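Local coordinates for protein oxidoreductase (Methanosarcina mazei, PDB 3KA7) that binds flavin-adenine dinucleotide and probably acts as a flavin-dependent oxidoreductase of the amine oxidase family, at residues A[222-227]-A[389-394]; A[132-137]-A[171-176]; A[164-169]-A[331-336]; A[137-142]-A[154-159]; A[42-47]-A[364-369]. All coordinates share one frame; numbering follows the deposited sequence.

Interaction 1 of 5, residues A[222-227]-A[389-394]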
# COMPACT_ATOMS: atom_id res chain seq x y z
N ILE A 222 -22.04 12.29 -8.79
CA ILE A 222 -21.31 13.55 -8.82
C ILE A 222 -22.04 14.48 -9.79
O ILE A 222 -22.23 14.15 -10.96
CB ILE A 222 -19.84 13.35 -9.26
CG1 ILE A 222 -19.09 12.51 -8.23
CG2 ILE A 222 -19.15 14.70 -9.47
CD1 ILE A 222 -17.68 12.06 -8.68
N LEU A 223 -22.46 15.64 -9.29
CA LEU A 223 -23.18 16.60 -10.13
C LEU A 223 -22.20 17.42 -10.94
O LEU A 223 -21.25 17.99 -10.39
CB LEU A 223 -24.04 17.52 -9.27
CG LEU A 223 -24.94 16.87 -8.24
CD1 LEU A 223 -25.48 17.94 -7.31
CD2 LEU A 223 -26.07 16.12 -8.92
N ILE A 224 -22.43 17.47 -12.25
CA ILE A 224 -21.59 18.21 -13.17
C ILE A 224 -22.44 19.23 -13.90
O ILE A 224 -23.51 18.89 -14.43
CB ILE A 224 -20.97 17.28 -14.21
CG1 ILE A 224 -20.12 16.19 -13.54
CG2 ILE A 224 -20.13 18.07 -15.20
CD1 ILE A 224 -18.85 16.70 -12.94
N GLU A 225 -21.99 20.47 -13.94
CA GLU A 225 -22.70 21.53 -14.66
C GLU A 225 -21.74 22.24 -15.59
O GLU A 225 -20.78 22.87 -15.14
CB GLU A 225 -23.32 22.51 -13.67
CG GLU A 225 -24.40 21.89 -12.79
CD GLU A 225 -24.98 22.87 -11.79
OE1 GLU A 225 -25.05 24.08 -12.10
OE2 GLU A 225 -25.37 22.42 -10.69
N ASN A 226 -21.99 22.11 -16.89
CA ASN A 226 -21.13 22.72 -17.90
C ASN A 226 -19.67 22.28 -17.81
O ASN A 226 -18.76 23.11 -17.90
CB ASN A 226 -21.23 24.25 -17.86
CG ASN A 226 -22.58 24.76 -18.36
OD1 ASN A 226 -23.42 25.19 -17.57
ND2 ASN A 226 -22.78 24.75 -19.67
N GLY A 227 -19.45 20.98 -17.66
CA GLY A 227 -18.11 20.42 -17.60
C GLY A 227 -17.41 20.70 -16.28
O GLY A 227 -16.21 20.45 -16.15
N THR A 389 -9.54 14.53 -14.03
CA THR A 389 -10.64 13.90 -14.74
C THR A 389 -11.06 14.86 -15.84
O THR A 389 -10.49 15.95 -15.97
CB THR A 389 -11.84 13.62 -13.81
OG1 THR A 389 -12.49 14.86 -13.45
CG2 THR A 389 -11.38 12.91 -12.53
N PRO A 390 -12.06 14.46 -16.65
CA PRO A 390 -12.55 15.34 -17.71
C PRO A 390 -13.23 16.60 -17.19
O PRO A 390 -13.54 17.51 -17.98
CB PRO A 390 -13.57 14.45 -18.44
CG PRO A 390 -13.09 13.06 -18.19
CD PRO A 390 -12.57 13.09 -16.78
N PHE A 391 -13.48 16.67 -15.88
CA PHE A 391 -14.28 17.74 -15.32
C PHE A 391 -13.46 18.64 -14.40
O PHE A 391 -12.78 18.16 -13.48
CB PHE A 391 -15.48 17.16 -14.56
CG PHE A 391 -16.28 16.19 -15.37
CD1 PHE A 391 -17.04 16.62 -16.46
CD2 PHE A 391 -16.26 14.83 -15.07
CE1 PHE A 391 -17.79 15.72 -17.21
CE2 PHE A 391 -17.01 13.92 -15.83
CZ PHE A 391 -17.76 14.36 -16.90
N SER A 392 -13.54 19.94 -14.63
CA SER A 392 -12.86 20.87 -13.73
C SER A 392 -13.42 20.77 -12.32
O SER A 392 -14.61 20.58 -12.13
CB SER A 392 -12.94 22.31 -14.25
OG SER A 392 -11.94 22.47 -15.22
N GLY A 393 -12.53 20.88 -11.33
CA GLY A 393 -12.93 20.84 -9.94
C GLY A 393 -13.19 19.44 -9.39
O GLY A 393 -13.60 19.29 -8.25
N LEU A 394 -12.94 18.42 -10.22
CA LEU A 394 -13.05 17.03 -9.77
C LEU A 394 -11.70 16.34 -9.87
O LEU A 394 -11.15 16.21 -10.97
CB LEU A 394 -14.09 16.27 -10.60
CG LEU A 394 -14.18 14.76 -10.33
CD1 LEU A 394 -14.60 14.50 -8.90
CD2 LEU A 394 -15.14 14.12 -11.31
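Phe391 and Ile224 meet through two similar first torsions: in Phe391 CG stands anti to the carbonyl carbon (chi1 -52°), and in Ile224 CG1 does the same, after which a bent chi2 of -71° places CD1 over the ring. The side chains cross at about a right angle. Ile224 CD1 lies 4.0 Å from the centroid of the Phe391 ring, a CH-pi contact displaced toward the rim, while the other branch, Ile224 CG2, comes to 3.6 Å from Phe391 CD1. Pro390 CB covers the opposite face of the ring. Ile222 and Leu394 reach tip to tip next to this pair, CD1 to CD1 at 3.9 Å, and Thr253 of helix 250-256 touches both.

One polar link ties the backbones together. Ser392 N donates to Gly227 O at 3.1 Å, with an N-H...O angle of 140°; the same oxygen takes a CA-H...O contact from Phe391 CA (3.4 Å) and sits at the edge of its ring. Phe391 to Leu394 form a type II turn, preceded by an ST turn in which Thr389 OG1 accepts from Phe391 N. The contact thus joins the hairpin of strands 219-225 and 228-234 to the loop leading into strand 394-396, at the border of the parallel sheet. An alanine in place of Phe391 would probably leave the Ile224 methyls without their aromatic surface and open a gap between hairpin and loop. Chemically the joint is mostly branched aliphatic carbon against one ring, with one backbone hydrogen bond between the two segments, which probably helps to set their alignment.

Interaction 2 of 5, residues A[132-137]-A[171-176]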
# COMPACT_ATOMS: atom_id res chain seq x y z
N ARG A 132 19.59 5.69 -14.78
CA ARG A 132 18.54 4.74 -14.40
C ARG A 132 18.17 3.76 -15.49
O ARG A 132 17.77 4.17 -16.58
CB ARG A 132 17.29 5.52 -14.00
CG ARG A 132 17.52 6.44 -12.84
CD ARG A 132 17.26 5.70 -11.52
NE ARG A 132 17.39 6.62 -10.40
CZ ARG A 132 16.38 7.33 -9.89
NH1 ARG A 132 15.15 7.20 -10.38
NH2 ARG A 132 16.61 8.14 -8.87
N PRO A 133 18.28 2.45 -15.20
CA PRO A 133 17.76 1.45 -16.13
C PRO A 133 16.30 1.76 -16.47
O PRO A 133 15.57 2.24 -15.62
CB PRO A 133 17.82 0.15 -15.31
CG PRO A 133 18.92 0.40 -14.31
CD PRO A 133 18.87 1.86 -13.99
N SER A 134 15.89 1.46 -17.70
CA SER A 134 14.53 1.75 -18.14
C SER A 134 14.15 0.86 -19.31
O SER A 134 15.02 0.40 -20.05
CB SER A 134 14.42 3.22 -18.57
OG SER A 134 13.07 3.66 -18.56
N GLY A 135 12.84 0.62 -19.48
CA GLY A 135 12.32 0.03 -20.72
C GLY A 135 12.10 -1.48 -20.72
O GLY A 135 11.88 -2.08 -21.78
N SER A 136 12.18 -2.09 -19.55
CA SER A 136 11.90 -3.52 -19.39
C SER A 136 11.37 -3.76 -17.99
O SER A 136 11.38 -2.85 -17.17
CB SER A 136 13.16 -4.36 -19.60
OG SER A 136 14.10 -4.14 -18.56
N SER A 137 10.94 -4.98 -17.71
CA SER A 137 10.54 -5.31 -16.35
C SER A 137 11.80 -5.43 -15.50
O SER A 137 12.91 -5.59 -16.02
CB SER A 137 9.77 -6.63 -16.30
OG SER A 137 10.62 -7.72 -16.58
N PRO A 171 7.78 -2.19 -14.06
CA PRO A 171 8.82 -1.57 -14.88
C PRO A 171 10.07 -1.32 -14.03
O PRO A 171 9.95 -0.87 -12.89
CB PRO A 171 8.19 -0.25 -15.32
CG PRO A 171 6.71 -0.41 -15.09
CD PRO A 171 6.58 -1.34 -13.94
N VAL A 172 11.24 -1.60 -14.59
CA VAL A 172 12.49 -1.45 -13.86
C VAL A 172 12.66 -0.01 -13.39
O VAL A 172 13.13 0.23 -12.27
CB VAL A 172 13.72 -1.94 -14.67
CG1 VAL A 172 13.94 -1.05 -15.92
CG2 VAL A 172 14.97 -1.98 -13.81
N GLU A 173 12.28 0.95 -14.22
CA GLU A 173 12.42 2.36 -13.82
C GLU A 173 11.59 2.72 -12.58
O GLU A 173 11.97 3.60 -11.81
CB GLU A 173 12.12 3.30 -14.99
CG GLU A 173 10.69 3.21 -15.49
CD GLU A 173 10.52 2.25 -16.66
OE1 GLU A 173 9.58 2.47 -17.47
OE2 GLU A 173 11.28 1.27 -16.79
N GLU A 174 10.44 2.07 -12.40
CA GLU A 174 9.63 2.32 -11.22
C GLU A 174 10.40 1.85 -9.99
O GLU A 174 10.40 2.51 -8.95
CB GLU A 174 8.28 1.59 -11.33
CG GLU A 174 7.33 1.78 -10.14
CD GLU A 174 6.68 3.17 -10.12
OE1 GLU A 174 6.77 3.88 -11.14
OE2 GLU A 174 6.08 3.53 -9.07
N VAL A 175 11.03 0.68 -10.11
CA VAL A 175 11.75 0.10 -8.99
C VAL A 175 12.93 0.98 -8.61
O VAL A 175 13.22 1.17 -7.42
CB VAL A 175 12.24 -1.32 -9.29
CG1 VAL A 175 13.06 -1.86 -8.10
CG2 VAL A 175 11.06 -2.22 -9.59
N PHE A 176 13.61 1.53 -9.60
CA PHE A 176 14.72 2.43 -9.25
C PHE A 176 14.29 3.77 -8.62
O PHE A 176 15.01 4.31 -7.80
CB PHE A 176 15.73 2.57 -10.40
CG PHE A 176 16.66 1.41 -10.49
CD1 PHE A 176 17.77 1.32 -9.67
CD2 PHE A 176 16.38 0.35 -11.34
CE1 PHE A 176 18.60 0.22 -9.71
CE2 PHE A 176 17.22 -0.77 -11.39
CZ PHE A 176 18.33 -0.82 -10.57
O HOH W 1 13.90 5.32 -12.53
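Glu173 folds back over Ser134 and Gly135. Glu173 CB rests 3.7 Å from Pro133 O. CG stands between the backbone N and the carbonyl carbon (chi1 63°), which keeps it beside Ser134 OG at 3.9 Å. The chain then bends at chi2: Glu173 CD lies 3.5 Å from Ser134 OG, also the nearest atom to OE1 (3.8 Å). OE2 accepts from Gly135 N at 3.2 Å, nearly straight at 165°, although the N-H comes from above the carboxylate plane. An alanine here would probably leave Gly135 N without this acceptor and the chain at Ser134-Gly135 less firmly held.

Two helix starts are paired at this place. Ser137 and Pro171, each at an N-cap position, form a single beta bridge, and Ser136 O accepts from Val172 N (2.9 Å), an amide of the first turn of helix 172-185. Further along that helix, Pro133 crosses Phe176 at about a right angle, its CD over the ring face 4.0 Å from the centroid, while Trp141 meets the same ring edge-to-face. Arg132 lays a face of its guanidinium over Phe176 O; its NH1 reaches Glu173 O through a water and forms a salt bridge with Glu177, and its NE bonds to Arg129 O.

Interaction 3 of 5, residues A[164-169]-A[331-336]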
# COMPACT_ATOMS: atom_id res chain seq x y z
N SER A 164 2.71 -6.06 -4.17
CA SER A 164 1.78 -7.13 -4.57
C SER A 164 1.84 -7.37 -6.09
O SER A 164 0.80 -7.45 -6.77
CB SER A 164 0.35 -6.85 -4.06
OG SER A 164 -0.26 -8.07 -3.62
N LEU A 165 3.05 -7.50 -6.61
CA LEU A 165 3.30 -7.77 -8.03
C LEU A 165 4.46 -8.74 -8.17
O LEU A 165 5.25 -8.90 -7.25
CB LEU A 165 3.68 -6.48 -8.76
CG LEU A 165 2.60 -5.41 -8.85
CD1 LEU A 165 3.19 -4.10 -9.37
CD2 LEU A 165 1.51 -5.92 -9.74
N LYS A 166 4.59 -9.37 -9.34
CA LYS A 166 5.80 -10.15 -9.62
C LYS A 166 6.84 -9.24 -10.25
O LYS A 166 6.50 -8.24 -10.86
CB LYS A 166 5.48 -11.28 -10.59
CG LYS A 166 4.60 -12.33 -9.98
CD LYS A 166 5.39 -13.22 -9.04
CE LYS A 166 6.16 -14.27 -9.81
NZ LYS A 166 6.32 -15.51 -8.98
N SER A 167 8.12 -9.59 -10.14
CA SER A 167 9.16 -8.72 -10.68
C SER A 167 9.10 -8.61 -12.21
O SER A 167 9.66 -7.68 -12.79
CB SER A 167 10.55 -9.18 -10.23
OG SER A 167 10.86 -10.46 -10.74
N ASP A 168 8.43 -9.55 -12.86
CA ASP A 168 8.28 -9.46 -14.32
C ASP A 168 7.08 -8.58 -14.70
O ASP A 168 6.76 -8.45 -15.88
CB ASP A 168 8.23 -10.85 -14.99
CG ASP A 168 6.96 -11.63 -14.67
OD1 ASP A 168 6.13 -11.16 -13.86
OD2 ASP A 168 6.77 -12.73 -15.26
N GLU A 169 6.45 -7.97 -13.70
CA GLU A 169 5.23 -7.18 -13.91
C GLU A 169 5.39 -5.74 -13.46
O GLU A 169 4.41 -5.00 -13.39
CB GLU A 169 4.06 -7.73 -13.08
CG GLU A 169 3.76 -9.20 -13.22
CD GLU A 169 2.45 -9.55 -12.56
OE1 GLU A 169 2.28 -9.28 -11.34
OE2 GLU A 169 1.56 -10.09 -13.27
N HIS A 331 1.97 -11.81 4.00
CA HIS A 331 1.38 -11.41 2.72
C HIS A 331 1.79 -12.33 1.58
O HIS A 331 2.96 -12.72 1.47
CB HIS A 331 1.79 -10.00 2.31
CG HIS A 331 1.03 -9.49 1.12
ND1 HIS A 331 -0.32 -9.20 1.17
CD2 HIS A 331 1.41 -9.27 -0.16
CE1 HIS A 331 -0.73 -8.81 -0.03
NE2 HIS A 331 0.30 -8.84 -0.85
N GLN A 332 0.83 -12.66 0.73
CA GLN A 332 1.15 -13.33 -0.51
C GLN A 332 0.46 -12.65 -1.69
O GLN A 332 -0.75 -12.39 -1.67
CB GLN A 332 0.81 -14.83 -0.44
CG GLN A 332 -0.68 -15.12 -0.25
CD GLN A 332 -0.95 -16.58 0.11
OE1 GLN A 332 -1.33 -17.39 -0.75
NE2 GLN A 332 -0.79 -16.91 1.38
N TYR A 333 1.26 -12.33 -2.70
CA TYR A 333 0.78 -11.87 -3.99
C TYR A 333 -0.19 -12.90 -4.58
O TYR A 333 0.05 -14.09 -4.48
CB TYR A 333 1.99 -11.72 -4.93
CG TYR A 333 1.69 -11.76 -6.41
CD1 TYR A 333 1.14 -10.66 -7.05
CD2 TYR A 333 1.97 -12.89 -7.18
CE1 TYR A 333 0.87 -10.68 -8.41
CE2 TYR A 333 1.71 -12.91 -8.55
CZ TYR A 333 1.16 -11.81 -9.15
OH TYR A 333 0.89 -11.80 -10.51
N VAL A 334 -1.28 -12.42 -5.18
CA VAL A 334 -2.19 -13.28 -5.97
C VAL A 334 -2.27 -12.72 -7.39
O VAL A 334 -2.62 -11.55 -7.59
CB VAL A 334 -3.62 -13.35 -5.35
CG1 VAL A 334 -4.57 -14.18 -6.21
CG2 VAL A 334 -3.55 -13.96 -3.97
N ALA A 335 -1.95 -13.57 -8.36
CA ALA A 335 -2.05 -13.19 -9.78
C ALA A 335 -3.53 -13.05 -10.17
O ALA A 335 -4.38 -13.78 -9.67
CB ALA A 335 -1.38 -14.25 -10.63
N PRO A 336 -3.85 -12.09 -11.06
CA PRO A 336 -5.23 -11.91 -11.49
C PRO A 336 -5.91 -13.24 -11.88
O PRO A 336 -7.06 -13.44 -11.51
CB PRO A 336 -5.10 -10.96 -12.68
CG PRO A 336 -3.91 -10.13 -12.34
CD PRO A 336 -2.95 -11.07 -11.64
O HOH W 2 -1.57 -8.76 -7.97
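Ser164 leaves helix 149-163 with a positive phi of 54°, and its CA lies 4.9 Å from the CA of Tyr333 on strand 326-334. From there its hydroxyl meets the edge of a histidine: His331 NE2 donates to Ser164 OG at 2.9 Å, with the oxygen in the imidazole plane. OG also bonds to Ala280 O, so two partners fix its rotation.

Tyr333 is enclosed by the chain that follows. Ser164 O lies at the ring edge, 3.2 Å from Tyr333 CD1, while Leu165 C and Lys166 N cover one face near the rim and Ala335 N the other. Lys166 crosses the ring at about a right angle, its CG 3.3 Å from Tyr333 CE2. Glu169 comes tip to tip with the tyrosine, Glu169 OE1 at 3.0 Å from Tyr333 OH, its carboxylate almost perpendicular to the ring. That same OE1 takes a straight bond from Lys166 N (3.1 Å, 176°), which pins the carboxylate to its own loop.

The His331 side chain lies about 4 Å from the bound FAD and from Phe54 of its binding site. Val376 touches both Ser164 and His331, and Trp161 of helix 149-163 packs on the histidine, so the loop joins that helix to the large mixed sheet beside the cofactor.

Interaction 4 of 5, residues A[137-142]-A[154-159]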
# COMPACT_ATOMS: atom_id res chain seq x y z
N SER A 137 10.94 -4.98 -17.71
CA SER A 137 10.54 -5.31 -16.35
C SER A 137 11.80 -5.43 -15.50
O SER A 137 12.91 -5.59 -16.02
CB SER A 137 9.77 -6.63 -16.30
OG SER A 137 10.62 -7.72 -16.58
N LEU A 138 11.61 -5.36 -14.19
CA LEU A 138 12.71 -5.53 -13.25
C LEU A 138 13.36 -6.88 -13.49
O LEU A 138 14.58 -6.99 -13.50
CB LEU A 138 12.18 -5.46 -11.82
CG LEU A 138 13.22 -5.77 -10.74
CD1 LEU A 138 14.38 -4.76 -10.76
CD2 LEU A 138 12.60 -5.81 -9.37
N GLN A 139 12.55 -7.92 -13.66
CA GLN A 139 13.10 -9.27 -13.82
C GLN A 139 13.99 -9.33 -15.05
O GLN A 139 15.09 -9.89 -15.01
CB GLN A 139 11.97 -10.29 -13.96
CG GLN A 139 12.48 -11.71 -14.22
CD GLN A 139 11.37 -12.74 -14.17
OE1 GLN A 139 10.75 -12.94 -13.13
NE2 GLN A 139 11.13 -13.40 -15.29
N ALA A 140 13.52 -8.74 -16.14
CA ALA A 140 14.27 -8.76 -17.38
C ALA A 140 15.59 -8.03 -17.19
O ALA A 140 16.62 -8.51 -17.66
CB ALA A 140 13.47 -8.12 -18.51
N TRP A 141 15.56 -6.87 -16.53
CA TRP A 141 16.80 -6.13 -16.27
C TRP A 141 17.79 -6.92 -15.39
O TRP A 141 18.97 -7.04 -15.72
CB TRP A 141 16.53 -4.73 -15.69
CG TRP A 141 17.78 -4.00 -15.43
CD1 TRP A 141 18.52 -3.28 -16.33
CD2 TRP A 141 18.49 -3.93 -14.19
NE1 TRP A 141 19.64 -2.76 -15.72
CE2 TRP A 141 19.65 -3.15 -14.41
CE3 TRP A 141 18.25 -4.43 -12.91
CZ2 TRP A 141 20.56 -2.88 -13.40
CZ3 TRP A 141 19.17 -4.16 -11.90
CH2 TRP A 141 20.31 -3.38 -12.15
N ILE A 142 17.31 -7.48 -14.28
CA ILE A 142 18.19 -8.24 -13.42
C ILE A 142 18.89 -9.33 -14.23
O ILE A 142 20.11 -9.48 -14.15
CB ILE A 142 17.42 -8.90 -12.26
CG1 ILE A 142 16.92 -7.83 -11.29
CG2 ILE A 142 18.32 -9.90 -11.54
CD1 ILE A 142 15.93 -8.36 -10.24
N PHE A 154 14.77 -13.05 -4.77
CA PHE A 154 14.80 -11.92 -3.86
C PHE A 154 13.90 -10.81 -4.41
O PHE A 154 13.06 -10.28 -3.69
CB PHE A 154 16.25 -11.42 -3.69
CG PHE A 154 16.37 -10.17 -2.87
CD1 PHE A 154 15.96 -10.14 -1.56
CD2 PHE A 154 16.92 -9.02 -3.43
CE1 PHE A 154 16.06 -8.99 -0.80
CE2 PHE A 154 17.04 -7.86 -2.68
CZ PHE A 154 16.60 -7.85 -1.36
N ALA A 155 14.06 -10.50 -5.69
CA ALA A 155 13.23 -9.46 -6.34
C ALA A 155 11.74 -9.79 -6.26
O ALA A 155 10.91 -8.92 -5.98
CB ALA A 155 13.65 -9.26 -7.77
N ASP A 156 11.39 -11.05 -6.52
CA ASP A 156 9.98 -11.45 -6.45
C ASP A 156 9.43 -11.29 -5.04
O ASP A 156 8.27 -10.93 -4.85
CB ASP A 156 9.78 -12.89 -6.91
CG ASP A 156 9.65 -13.04 -8.41
OD1 ASP A 156 9.47 -12.02 -9.12
OD2 ASP A 156 9.71 -14.20 -8.88
N SER A 157 10.25 -11.59 -4.04
CA SER A 157 9.82 -11.43 -2.66
C SER A 157 9.62 -9.94 -2.33
O SER A 157 8.59 -9.54 -1.77
CB SER A 157 10.85 -12.06 -1.72
OG SER A 157 10.50 -11.84 -0.36
N PHE A 158 10.59 -9.12 -2.69
CA PHE A 158 10.44 -7.69 -2.48
C PHE A 158 9.21 -7.14 -3.19
O PHE A 158 8.43 -6.39 -2.60
CB PHE A 158 11.69 -6.93 -2.95
CG PHE A 158 11.48 -5.46 -2.99
CD1 PHE A 158 11.52 -4.72 -1.82
CD2 PHE A 158 11.21 -4.82 -4.18
CE1 PHE A 158 11.31 -3.34 -1.85
CE2 PHE A 158 11.00 -3.45 -4.22
CZ PHE A 158 11.05 -2.72 -3.05
N CYS A 159 9.05 -7.47 -4.47
CA CYS A 159 7.93 -6.96 -5.27
C CYS A 159 6.57 -7.47 -4.79
O CYS A 159 5.56 -6.73 -4.82
CB CYS A 159 8.11 -7.33 -6.74
SG CYS A 159 9.42 -6.39 -7.60
O HOH W 3 8.55 -12.50 -11.94
O HOH W 4 10.36 -15.53 -11.06
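Apolar contact carries the meeting of Leu138 and Ile142 with Ala155 and Cys159. Leu138 CD2 touches two residues one helical turn apart, Cys159 SG at 3.7 Å and Ala155 CB at 3.9 Å. Ile142, one turn on from Leu138, has its CG1 anti to the carbonyl carbon and an extended chi2 (170°), which carries CD1 out to Ala155 CB. That pair is tight at 3.5 Å, and Ala155 CB is met by both a leucine and an isoleucine of the facing helix.

The polar link is made by water. Gln139 OE1 stands 4.3 Å from Asp156 OD1, and two waters bridge the pair: one donates to both of these oxygens, while the other donates to Asp156 OD2 at 2.6 Å and only weakly to Gln139 OE1. Asp156 OD1 has a firmer partner in Ser167 OG.

Capping holds the start of the first helix, where Ser137 OG accepts from Ala140 N at 3.1 Å. Helices 138-145 and 149-163 follow each other closely in the chain and run nearly antiparallel, 156° between the short segments, as a helical hairpin. The aliphatic pairs are buried, while the Gln139-Asp156 pair is bridged by water, so close fit of methyl groups and sulphur probably does most of the holding.

Interaction 5 of 5, residues A[42-47]-A[364-369]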
# COMPACT_ATOMS: atom_id res chain seq x y z
N LEU A 42 -9.16 -3.28 12.89
CA LEU A 42 -10.32 -4.13 13.07
C LEU A 42 -10.10 -4.91 14.35
O LEU A 42 -9.13 -5.67 14.45
CB LEU A 42 -10.47 -5.10 11.89
CG LEU A 42 -11.20 -6.39 12.24
CD1 LEU A 42 -12.66 -6.11 12.50
CD2 LEU A 42 -11.05 -7.42 11.12
N SER A 43 -10.96 -4.69 15.34
CA SER A 43 -10.87 -5.41 16.61
C SER A 43 -11.32 -6.86 16.38
O SER A 43 -12.45 -7.09 15.94
CB SER A 43 -11.74 -4.75 17.68
OG SER A 43 -11.34 -3.41 17.92
N TYR A 44 -10.45 -7.82 16.66
CA TYR A 44 -10.76 -9.22 16.41
C TYR A 44 -10.12 -10.12 17.47
O TYR A 44 -8.90 -10.26 17.52
CB TYR A 44 -10.28 -9.65 15.02
CG TYR A 44 -10.84 -10.98 14.56
CD1 TYR A 44 -12.12 -11.07 14.02
CD2 TYR A 44 -10.08 -12.14 14.66
CE1 TYR A 44 -12.62 -12.30 13.59
CE2 TYR A 44 -10.58 -13.36 14.24
CZ TYR A 44 -11.85 -13.43 13.71
OH TYR A 44 -12.35 -14.64 13.29
N LYS A 45 -10.96 -10.71 18.32
CA LYS A 45 -10.49 -11.62 19.36
C LYS A 45 -9.36 -11.06 20.23
O LYS A 45 -8.42 -11.78 20.58
CB LYS A 45 -10.12 -12.97 18.74
CG LYS A 45 -11.33 -13.67 18.13
CD LYS A 45 -11.03 -15.07 17.65
CE LYS A 45 -12.32 -15.73 17.14
NZ LYS A 45 -12.06 -17.03 16.50
N GLY A 46 -9.46 -9.79 20.57
CA GLY A 46 -8.48 -9.16 21.45
C GLY A 46 -7.27 -8.61 20.71
O GLY A 46 -6.38 -8.05 21.34
N PHE A 47 -7.25 -8.77 19.39
CA PHE A 47 -6.17 -8.26 18.55
C PHE A 47 -6.64 -7.04 17.77
O PHE A 47 -7.82 -6.95 17.41
CB PHE A 47 -5.73 -9.32 17.53
CG PHE A 47 -4.94 -10.44 18.13
CD1 PHE A 47 -3.55 -10.43 18.07
CD2 PHE A 47 -5.57 -11.52 18.74
CE1 PHE A 47 -2.80 -11.47 18.61
CE2 PHE A 47 -4.83 -12.56 19.27
CZ PHE A 47 -3.45 -12.54 19.21
N VAL A 364 -3.57 -19.77 13.38
CA VAL A 364 -4.08 -18.86 12.37
C VAL A 364 -5.31 -18.16 12.94
O VAL A 364 -6.28 -18.81 13.34
CB VAL A 364 -4.45 -19.63 11.11
CG1 VAL A 364 -5.11 -18.69 10.09
CG2 VAL A 364 -3.21 -20.32 10.53
N LEU A 365 -5.26 -16.83 12.97
CA LEU A 365 -6.31 -16.02 13.57
C LEU A 365 -7.38 -15.65 12.55
O LEU A 365 -8.58 -15.80 12.80
CB LEU A 365 -5.69 -14.76 14.20
CG LEU A 365 -6.55 -13.76 14.98
CD1 LEU A 365 -7.26 -14.40 16.18
CD2 LEU A 365 -5.72 -12.55 15.40
N LEU A 366 -6.95 -15.14 11.39
CA LEU A 366 -7.90 -14.70 10.37
C LEU A 366 -7.16 -14.64 9.04
O LEU A 366 -6.00 -14.25 8.99
CB LEU A 366 -8.46 -13.32 10.71
CG LEU A 366 -9.61 -12.80 9.83
CD1 LEU A 366 -10.84 -13.70 9.96
CD2 LEU A 366 -9.95 -11.35 10.18
N ILE A 367 -7.84 -15.04 7.97
CA ILE A 367 -7.29 -14.90 6.63
C ILE A 367 -8.20 -13.94 5.88
O ILE A 367 -9.42 -14.10 5.91
CB ILE A 367 -7.26 -16.27 5.93
CG1 ILE A 367 -6.40 -17.24 6.74
CG2 ILE A 367 -6.75 -16.16 4.46
CD1 ILE A 367 -6.44 -18.67 6.21
N GLN A 368 -7.61 -12.92 5.26
CA GLN A 368 -8.36 -11.90 4.54
C GLN A 368 -7.84 -11.76 3.11
O GLN A 368 -6.64 -11.61 2.91
CB GLN A 368 -8.23 -10.55 5.28
CG GLN A 368 -8.74 -10.60 6.74
CD GLN A 368 -8.28 -9.43 7.60
OE1 GLN A 368 -9.05 -8.51 7.88
NE2 GLN A 368 -7.02 -9.47 8.03
N SER A 369 -8.75 -11.83 2.12
CA SER A 369 -8.35 -11.75 0.72
C SER A 369 -8.76 -10.42 0.11
O SER A 369 -9.84 -9.89 0.43
CB SER A 369 -8.96 -12.89 -0.10
OG SER A 369 -8.53 -14.16 0.37
O HOH W 5 -11.09 -16.84 12.64
O HOH W 6 -9.62 -17.18 14.84
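Leu365 O is gripped by two waters, each donating at 2.7 Å, and through them it reaches Tyr44 and Lys45. One water lies 2.6 Å from Tyr44 OH. The other accepts from Lys45 NZ at 3.0 Å, so the lysine ammonium and the tyrosine hydroxyl both reach one strand carbonyl through water, while Tyr44 CE2 itself lies 3.5 Å from Leu365 O.

Below these waters the carbon atoms do the packing. Leu366 CD2 sits over the centre of the Tyr44 ring, while Lys45 CG lies over the opposite face toward the rim. Leu365 slides past Tyr44; chi1 (-176°) puts its CG beside that ring, and chi2 (60°) turns the branch so that CD2 lies over the face of Phe47, 3.5 Å from Phe47 CG. Leu365 and Leu366 both face Cys285 of strand 280-288, a classic beta bulge in the outermost strand 362-370, which is consistent with both side chains meeting Tyr44. Opposite the bulge stands a tight hairpin: a type I' turn runs from Tyr44 to Phe47, and these two residues exchange backbone hydrogen bonds, N to O in both directions.

Strands 42-44 and 364-369 do not pair; their axes pass 10.0 Å apart, leaving side chains to bridge the two sheets. Leu42 and Leu366 reach tip to tip, CD2 to CD2 at 4.2 Å. Leu49 of strand 47-50 adds to the packing against Tyr44, Leu365 and Leu366, while Gln368, farther down the strand, has its side chain about 7 Å from the bound FAD.

Interactions 2, 3 and 4 form one connected region: their centres lie about 10 to 17 Å apart, interactions 2 and 4 share Ser137, and Ser167 O bonds to Gln139 N and Ser167 OG to Asp156 OD1. Interaction 5 reaches the same mixed sheet as interaction 3, at its outermost strand 362-370; its segments enclose interactions 2, 3 and 4 along the chain, while interaction 1 crosses it and interaction 3. Interaction 1 stands apart beside the parallel sheet, its centre 35 Å or more from the rest. Interactions 1, 3 and 5 join parts far apart in sequence, interaction 3 coming closest to the FAD; interactions 2 and 4 knit helices 138-145, 149-163 and 172-185 farther off.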